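Local atomic coordinates of nitrite oxidoreductase subunit A (Kuenenia stuttgartiensis, PDB entry 7B04), a protein that belongs to the molybdopterin oxidoreductase family and is similar to NarG, carrying a molybdenum atom, two MD1 ligands and an iron/sulfur cluster. Residues 880-888 with 1060-1068. Numbering follows the deposited sequence.
Sequences EYWEDRTVR and TRDWSMPMH
Trp1063 sets the rim of its six-membered ring against one side of the short helix 882-887. It is carried by segment 1060-1068, part of the loop between helix 1027-1033 and strand 1075-1076, whose Thr1060 touches an MD1 ligand of this molybdopterin oxidoreductase family member. Its CZ3 lies 3.9 Å from Trp882 CB, and its CE3 lies 3.6 Å from Thr886 OG1, which sits at the ring edge, near its plane. The CH2 corner meets a face of the Arg885 guanidinium, the two planes standing 83° apart, while Trp1063 NE1 is hydrogen-bonded to the carbonyl of Glu1100. Arg1061 forms a cation-pi contact over the face of Trp882: its CZ lies 3.4 Å from the centroid of the five-membered ring, although the close spacing and exact guanidinium orientation are doubtful. An extended chain from CG to NE carries it there, and NH1 turns to a salt bridge with Asp983. Tyr881 CE1 lies over the rim of the opposite indole face. Farther along, Thr886 directs CG2 to Pro1066 CD at 3.8 Å, its methyl anti to the backbone N. Thr886 OG1 donates to Trp882 O at 2.6 Å from above the carbonyl plane, and Thr886 N reaches the same oxygen from the opposite face.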
loop_
_atom_site.group_PDB
_atom_site.type_symbol
_atom_site.label_atom_id
_atom_site.label_comp_id
_atom_site.label_asym_id
_atom_site.label_seq_id
_atom_site.Cartn_x
_atom_site.Cartn_y
_atom_site.Cartn_z
ATOM N N GLU B 880 -20.406 27.623 20.731
ATOM C CA GLU B 880 -19.445 26.532 20.708
ATOM C C GLU B 880 -20.077 25.187 20.395
ATOM O O GLU B 880 -19.352 24.243 20.067
ATOM C CB GLU B 880 -18.708 26.447 22.053
ATOM C CG GLU B 880 -17.944 27.714 22.404
ATOM C CD GLU B 880 -17.148 27.588 23.687
ATOM O OE1 GLU B 880 -17.200 26.510 24.317
ATOM O OE2 GLU B 880 -16.472 28.567 24.064
ATOM N N TYR B 881 -21.399 25.077 20.494
ATOM C CA TYR B 881 -22.080 23.841 20.148
ATOM C C TYR B 881 -21.981 23.607 18.646
ATOM O O TYR B 881 -22.159 24.528 17.844
ATOM C CB TYR B 881 -23.543 23.903 20.587
ATOM C CG TYR B 881 -24.291 22.593 20.489
ATOM C CD1 TYR B 881 -23.909 21.492 21.244
ATOM C CD2 TYR B 881 -25.393 22.464 19.657
ATOM C CE1 TYR B 881 -24.598 20.296 21.162
ATOM C CE2 TYR B 881 -26.089 21.275 19.574
ATOM C CZ TYR B 881 -25.686 20.193 20.322
ATOM O OH TYR B 881 -26.379 19.007 20.233
ATOM N N TRP B 882 -21.684 22.362 18.269
ATOM C CA TRP B 882 -21.357 22.066 16.877
ATOM C C TRP B 882 -22.539 22.336 15.954
ATOM O O TRP B 882 -22.359 22.826 14.834
ATOM C CB TRP B 882 -20.892 20.617 16.755
ATOM C CG TRP B 882 -21.719 19.682 17.566
ATOM C CD1 TRP B 882 -22.923 19.151 17.219
ATOM C CD2 TRP B 882 -21.419 19.178 18.873
ATOM N NE1 TRP B 882 -23.391 18.339 18.224
ATOM C CE2 TRP B 882 -22.484 18.337 19.250
ATOM C CE3 TRP B 882 -20.351 19.353 19.759
ATOM C CZ2 TRP B 882 -22.513 17.672 20.474
ATOM C CZ3 TRP B 882 -20.383 18.692 20.974
ATOM C CH2 TRP B 882 -21.456 17.861 21.320
ATOM N N GLU B 883 -23.759 22.019 16.402
ATOM C CA GLU B 883 -24.930 22.263 15.562
ATOM C C GLU B 883 -25.186 23.752 15.382
ATOM O O GLU B 883 -25.719 24.166 14.347
ATOM C CB GLU B 883 -26.163 21.583 16.157
ATOM C CG GLU B 883 -25.989 20.098 16.396
ATOM C CD GLU B 883 -26.081 19.291 15.126
ATOM O OE1 GLU B 883 -27.147 19.313 14.478
ATOM O OE2 GLU B 883 -25.076 18.648 14.767
ATOM N N ASP B 884 -24.814 24.568 16.372
ATOM C CA ASP B 884 -24.921 26.015 16.210
ATOM C C ASP B 884 -23.910 26.512 15.187
ATOM O O ASP B 884 -24.244 27.324 14.316
ATOM C CB ASP B 884 -24.716 26.718 17.552
ATOM C CG ASP B 884 -25.843 26.453 18.534
ATOM O OD1 ASP B 884 -26.986 26.236 18.088
ATOM O OD2 ASP B 884 -25.584 26.467 19.755
ATOM N N ARG B 885 -22.667 26.030 15.277
ATOM C CA ARG B 885 -21.631 26.447 14.341
ATOM C C ARG B 885 -21.945 25.980 12.928
ATOM O O ARG B 885 -21.489 26.593 11.955
ATOM C CB ARG B 885 -20.277 25.885 14.776
ATOM C CG ARG B 885 -19.731 26.451 16.074
ATOM C CD ARG B 885 -18.438 25.746 16.469
ATOM N NE ARG B 885 -18.683 24.475 17.147
ATOM C CZ ARG B 885 -17.835 23.451 17.149
ATOM N NH1 ARG B 885 -16.682 23.541 16.501
ATOM N NH2 ARG B 885 -18.140 22.334 17.796
ATOM N N THR B 886 -22.712 24.897 12.801
ATOM C CA THR B 886 -23.027 24.344 11.489
ATOM C C THR B 886 -23.836 25.317 10.639
ATOM O O THR B 886 -23.675 25.351 9.413
ATOM C CB THR B 886 -23.789 23.028 11.659
ATOM O OG1 THR B 886 -23.001 22.111 12.428
ATOM C CG2 THR B 886 -24.099 22.413 10.313
ATOM N N VAL B 887 -24.694 26.124 11.263
ATOM C CA VAL B 887 -25.654 26.942 10.538
ATOM C C VAL B 887 -25.416 28.437 10.727
ATOM O O VAL B 887 -26.217 29.246 10.259
ATOM C CB VAL B 887 -27.101 26.569 10.918
ATOM C CG1 VAL B 887 -27.420 25.154 10.461
ATOM C CG2 VAL B 887 -27.307 26.702 12.415
ATOM N N ARG B 888 -24.335 28.829 11.398
ATOM C CA ARG B 888 -24.041 30.254 11.564
ATOM C C ARG B 888 -23.501 30.802 10.249
ATOM O O ARG B 888 -22.318 30.647 9.934
ATOM C CB ARG B 888 -23.052 30.487 12.702
ATOM C CG ARG B 888 -22.960 31.956 13.093
ATOM C CD ARG B 888 -21.688 32.311 13.850
ATOM N NE ARG B 888 -21.543 31.594 15.112
ATOM C CZ ARG B 888 -20.481 30.864 15.433
ATOM N NH1 ARG B 888 -19.468 30.750 14.584
ATOM N NH2 ARG B 888 -20.427 30.250 16.606
ATOM N N THR B 1060 -12.504 12.324 15.570
ATOM C CA THR B 1060 -13.251 12.581 14.350
ATOM C C THR B 1060 -14.736 12.665 14.669
ATOM O O THR B 1060 -15.208 12.142 15.682
ATOM C CB THR B 1060 -12.997 11.486 13.309
ATOM O OG1 THR B 1060 -13.553 11.877 12.049
ATOM C CG2 THR B 1060 -13.643 10.207 13.755
ATOM N N ARG B 1061 -15.470 13.358 13.800
ATOM C CA ARG B 1061 -16.867 13.665 14.070
ATOM C C ARG B 1061 -17.650 13.796 12.774
ATOM O O ARG B 1061 -17.093 14.054 11.703
ATOM C CB ARG B 1061 -16.994 14.965 14.869
ATOM C CG ARG B 1061 -18.365 15.564 14.898
ATOM C CD ARG B 1061 -18.558 16.851 15.638
ATOM N NE ARG B 1061 -20.001 16.969 15.716
ATOM C CZ ARG B 1061 -20.720 16.375 16.655
ATOM N NH1 ARG B 1061 -20.120 15.680 17.612
ATOM N NH2 ARG B 1061 -22.035 16.474 16.638
ATOM N N ASP B 1062 -18.967 13.633 12.898
ATOM C CA ASP B 1062 -19.885 13.807 11.792
ATOM C C ASP B 1062 -20.399 15.242 11.766
ATOM O O ASP B 1062 -20.710 15.824 12.809
ATOM C CB ASP B 1062 -21.058 12.842 11.922
ATOM C CG ASP B 1062 -22.000 12.930 10.757
ATOM O OD1 ASP B 1062 -21.558 12.633 9.629
ATOM O OD2 ASP B 1062 -23.172 13.304 10.964
ATOM N N TRP B 1063 -20.488 15.802 10.564
ATOM C CA TRP B 1063 -20.995 17.152 10.344
ATOM C C TRP B 1063 -22.176 17.074 9.387
ATOM O O TRP B 1063 -22.056 16.503 8.298
ATOM C CB TRP B 1063 -19.897 18.061 9.793
ATOM C CG TRP B 1063 -18.838 18.381 10.803
ATOM C CD1 TRP B 1063 -17.640 17.748 10.967
ATOM C CD2 TRP B 1063 -18.885 19.413 11.793
ATOM N NE1 TRP B 1063 -16.938 18.325 11.998
ATOM C CE2 TRP B 1063 -17.681 19.349 12.521
ATOM C CE3 TRP B 1063 -19.829 20.387 12.134
ATOM C CZ2 TRP B 1063 -17.397 20.222 13.569
ATOM C CZ3 TRP B 1063 -19.545 21.252 13.174
ATOM C CH2 TRP B 1063 -18.339 21.164 13.879
ATOM N N SER B 1064 -23.314 17.628 9.799
ATOM C CA SER B 1064 -24.529 17.630 8.983
ATOM C C SER B 1064 -24.572 18.908 8.151
ATOM O O SER B 1064 -24.930 19.975 8.652
ATOM C CB SER B 1064 -25.765 17.499 9.864
ATOM O OG SER B 1064 -26.928 17.328 9.076
ATOM N N MET B 1065 -24.231 18.800 6.872
ATOM C CA MET B 1065 -24.202 19.968 5.995
ATOM C C MET B 1065 -25.609 20.396 5.604
ATOM O O MET B 1065 -26.361 19.582 5.058
ATOM C CB MET B 1065 -23.414 19.676 4.733
ATOM C CG MET B 1065 -21.937 19.742 4.919
ATOM S SD MET B 1065 -21.374 18.345 5.883
ATOM C CE MET B 1065 -19.661 18.414 5.436
ATOM N N PRO B 1066 -26.004 21.644 5.857
ATOM C CA PRO B 1066 -27.251 22.140 5.258
ATOM C C PRO B 1066 -27.214 22.148 3.739
ATOM O O PRO B 1066 -28.255 21.955 3.098
ATOM C CB PRO B 1066 -27.374 23.560 5.830
ATOM C CG PRO B 1066 -26.498 23.570 7.045
ATOM C CD PRO B 1066 -25.367 22.645 6.726
ATOM N N MET B 1067 -26.037 22.366 3.142
ATOM C CA MET B 1067 -25.906 22.406 1.689
ATOM C C MET B 1067 -26.102 21.045 1.033
ATOM O O MET B 1067 -26.329 20.985 -0.180
ATOM C CB MET B 1067 -24.536 22.966 1.302
ATOM C CG MET B 1067 -24.397 24.465 1.495
ATOM S SD MET B 1067 -25.502 25.403 0.423
ATOM C CE MET B 1067 -24.789 25.062 -1.184
ATOM N N HIS B 1068 -26.016 19.956 1.795
ATOM C CA HIS B 1068 -26.106 18.610 1.245
ATOM C C HIS B 1068 -27.480 17.988 1.439
ATOM O O HIS B 1068 -27.664 16.809 1.119
ATOM C CB HIS B 1068 -25.047 17.705 1.880
ATOM C CG HIS B 1068 -23.639 18.151 1.644
ATOM N ND1 HIS B 1068 -22.556 17.550 2.249
ATOM C CD2 HIS B 1068 -23.134 19.141 0.869
ATOM C CE1 HIS B 1068 -21.446 18.149 1.859
ATOM N NE2 HIS B 1068 -21.769 19.119 1.023
#